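Local structure of signal transduction histidine-protein kinase/phosphatase MprB (Mycobacterium hassiacum, 6BLK) at residues Ile91-Arg96 and Val135-Pro140. The protein probably autophosphorylates a histidine with ATP as a membrane sensor kinase and phosphatase, of which this piece is the ATP-binding catalytic domain. Residues are numbered along the deposited sequence; the frame is centred on the assembly and turned at random.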
loop_
_atom_site.group_PDB
_atom_site.type_symbol
_atom_site.label_atom_id
_atom_site.label_comp_id
_atom_site.label_asym_id
_atom_site.label_seq_id
_atom_site.Cartn_x
_atom_site.Cartn_y
_atom_site.Cartn_z
ATOM N N ILE A 91 -11.657 -2.184 -6.537
ATOM C CA ILE A 91 -12.061 -0.867 -7.032
ATOM C C ILE A 91 -12.246 -0.986 -8.542
ATOM O O ILE A 91 -11.287 -1.334 -9.242
ATOM C CB ILE A 91 -11.028 0.211 -6.680
ATOM C CG1 ILE A 91 -10.991 0.402 -5.154
ATOM C CG2 ILE A 91 -11.369 1.535 -7.395
ATOM C CD1 ILE A 91 -9.849 1.271 -4.643
ATOM N N PRO A 92 -13.441 -0.724 -9.074
ATOM C CA PRO A 92 -13.703 -1.016 -10.493
ATOM C C PRO A 92 -12.966 -0.059 -11.415
ATOM O O PRO A 92 -12.545 1.030 -10.995
ATOM C CB PRO A 92 -15.225 -0.836 -10.612
ATOM C CG PRO A 92 -15.565 0.147 -9.530
ATOM C CD PRO A 92 -14.604 -0.124 -8.401
ATOM N N PRO A 93 -12.803 -0.423 -12.693
ATOM C CA PRO A 93 -11.963 0.390 -13.588
ATOM C C PRO A 93 -12.338 1.858 -13.669
ATOM O O PRO A 93 -11.438 2.706 -13.727
ATOM C CB PRO A 93 -12.147 -0.305 -14.945
ATOM C CG PRO A 93 -12.500 -1.691 -14.593
ATOM C CD PRO A 93 -13.306 -1.630 -13.373
ATOM N N GLN A 94 -13.628 2.186 -13.693
ATOM C CA GLN A 94 -14.048 3.561 -13.943
ATOM C C GLN A 94 -13.697 4.500 -12.791
ATOM O O GLN A 94 -13.490 5.697 -13.025
ATOM C CB GLN A 94 -15.556 3.608 -14.235
ATOM C CG GLN A 94 -16.488 3.184 -13.098
ATOM C CD GLN A 94 -16.705 1.661 -13.001
ATOM O OE1 GLN A 94 -16.041 0.869 -13.686
ATOM N NE2 GLN A 94 -17.652 1.257 -12.150
ATOM N N GLU A 95 -13.605 3.980 -11.566
ATOM C CA GLU A 95 -13.243 4.754 -10.384
ATOM C C GLU A 95 -11.740 4.895 -10.191
ATOM O O GLU A 95 -11.322 5.633 -9.293
ATOM C CB GLU A 95 -13.818 4.099 -9.124
ATOM C CG GLU A 95 -15.329 4.091 -9.047
ATOM C CD GLU A 95 -15.849 3.560 -7.735
ATOM O OE1 GLU A 95 -15.110 2.837 -7.017
ATOM O OE2 GLU A 95 -17.012 3.881 -7.401
ATOM N N ARG A 96 -10.924 4.162 -10.932
ATOM C CA ARG A 96 -9.513 4.080 -10.570
ATOM C C ARG A 96 -8.799 5.423 -10.728
ATOM O O ARG A 96 -7.690 5.559 -10.208
ATOM C CB ARG A 96 -8.803 2.988 -11.364
ATOM C CG ARG A 96 -9.163 1.588 -10.892
ATOM C CD ARG A 96 -8.592 0.529 -11.723
ATOM N NE ARG A 96 -9.246 -0.712 -11.385
ATOM C CZ ARG A 96 -9.249 -1.777 -12.156
ATOM N NH1 ARG A 96 -8.619 -1.768 -13.315
ATOM N NH2 ARG A 96 -9.929 -2.846 -11.758
ATOM N N VAL A 135 -3.491 1.443 -9.294
ATOM C CA VAL A 135 -4.477 0.572 -8.670
ATOM C C VAL A 135 -4.995 -0.375 -9.738
ATOM O O VAL A 135 -5.122 -0.021 -10.914
ATOM C CB VAL A 135 -5.615 1.392 -8.000
ATOM C CG1 VAL A 135 -6.234 2.364 -8.982
ATOM C CG2 VAL A 135 -6.715 0.482 -7.424
ATOM N N ASP A 136 -5.286 -1.611 -9.323
ATOM C CA ASP A 136 -5.776 -2.636 -10.231
ATOM C C ASP A 136 -6.535 -3.651 -9.380
ATOM O O ASP A 136 -6.571 -3.534 -8.157
ATOM C CB ASP A 136 -4.603 -3.271 -10.994
ATOM C CG ASP A 136 -4.991 -3.852 -12.350
ATOM O OD1 ASP A 136 -6.125 -4.357 -12.526
ATOM O OD2 ASP A 136 -4.114 -3.821 -13.247
ATOM N N TYR A 137 -7.118 -4.652 -10.026
ATOM C CA TYR A 137 -7.660 -5.787 -9.285
ATOM C C TYR A 137 -6.527 -6.694 -8.828
ATOM O O TYR A 137 -5.514 -6.848 -9.516
ATOM C CB TYR A 137 -8.632 -6.604 -10.138
ATOM C CG TYR A 137 -9.993 -6.013 -10.319
ATOM C CD1 TYR A 137 -10.603 -5.271 -9.319
ATOM C CD2 TYR A 137 -10.649 -6.170 -11.517
ATOM C CE1 TYR A 137 -11.876 -4.748 -9.507
ATOM C CE2 TYR A 137 -11.902 -5.646 -11.717
ATOM C CZ TYR A 137 -12.500 -4.934 -10.723
ATOM O OH TYR A 137 -13.760 -4.418 -10.956
ATOM N N ALA A 138 -6.692 -7.284 -7.644
ATOM C CA ALA A 138 -5.716 -8.270 -7.169
ATOM C C ALA A 138 -5.794 -9.583 -7.958
ATOM O O ALA A 138 -4.756 -10.189 -8.270
ATOM C CB ALA A 138 -5.917 -8.510 -5.676
ATOM N N ASP A 139 -7.002 -10.046 -8.296
ATOM C CA ASP A 139 -7.171 -11.253 -9.105
ATOM C C ASP A 139 -8.476 -11.131 -9.875
ATOM O O ASP A 139 -9.555 -11.454 -9.355
ATOM C CB ASP A 139 -7.154 -12.520 -8.262
ATOM C CG ASP A 139 -7.189 -13.771 -9.107
ATOM O OD1 ASP A 139 -7.455 -13.653 -10.319
ATOM O OD2 ASP A 139 -6.975 -14.867 -8.557
ATOM N N PRO A 140 -8.424 -10.669 -11.121
ATOM C CA PRO A 140 -9.655 -10.462 -11.898
ATOM C C PRO A 140 -10.481 -11.718 -12.077
ATOM O O PRO A 140 -11.694 -11.611 -12.294
ATOM C CB PRO A 140 -9.134 -9.931 -13.245
ATOM C CG PRO A 140 -7.807 -9.345 -12.943
ATOM C CD PRO A 140 -7.237 -10.126 -11.791
HETATM O O HOH W 1 -9.102 -2.233 -7.128
#
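Ile91 O, which also lies against the ring of Tyr137 at CE1, is gripped by two nitrogens of Arg96. Arg96 NE donates to Ile91 O at 3.0 Å. Arg96 NH2 reaches Ile91 O at 3.2 Å. Both approach side-on, with the oxygen 9° out of the guanidinium plane. The two approaches differ: NH2 lies in the carbonyl plane of Ile91, whereas NE is tilted from it. With this grip the guanidinium stands nearly edge-on to the ring of Tyr137, the planes 84° apart, and NH2 sits over the ring centre. Arg96 CZ is 4.5 Å from the Tyr137 centroid and 2° off the ring normal, a nearly perpendicular cation-pi contact. One guanidinium face has Asp136 CA over its centre; the opposite one has Pro93 CA, offset toward the rim. Asp136 OD1, 3.7 Å from Arg96 NH1 and well out of the guanidinium plane, adds a long, purely electrostatic bridge; the same oxygen accepts from Tyr137 N through its anti lone pair. The arginine chain runs extended from CG to NE, and Arg96 CB and CG both lie 3.6 Å from Val135 CG1. Beyond the ring, Tyr137 OH approaches Pro92 CA and Pro93 CD. One water joins the backbones, accepting from Ile91 N at 2.6 Å and donating to Asp136 O. Here the loop after strand 79-85 meets strand 132-137 beside the nucleotide, which Ile91 touches. Arg96, folding back on its own loop, thus probably holds Ile91 in the ATP pocket, its positive charge probably stabilised by a carbonyl, a ring face and a carboxylate.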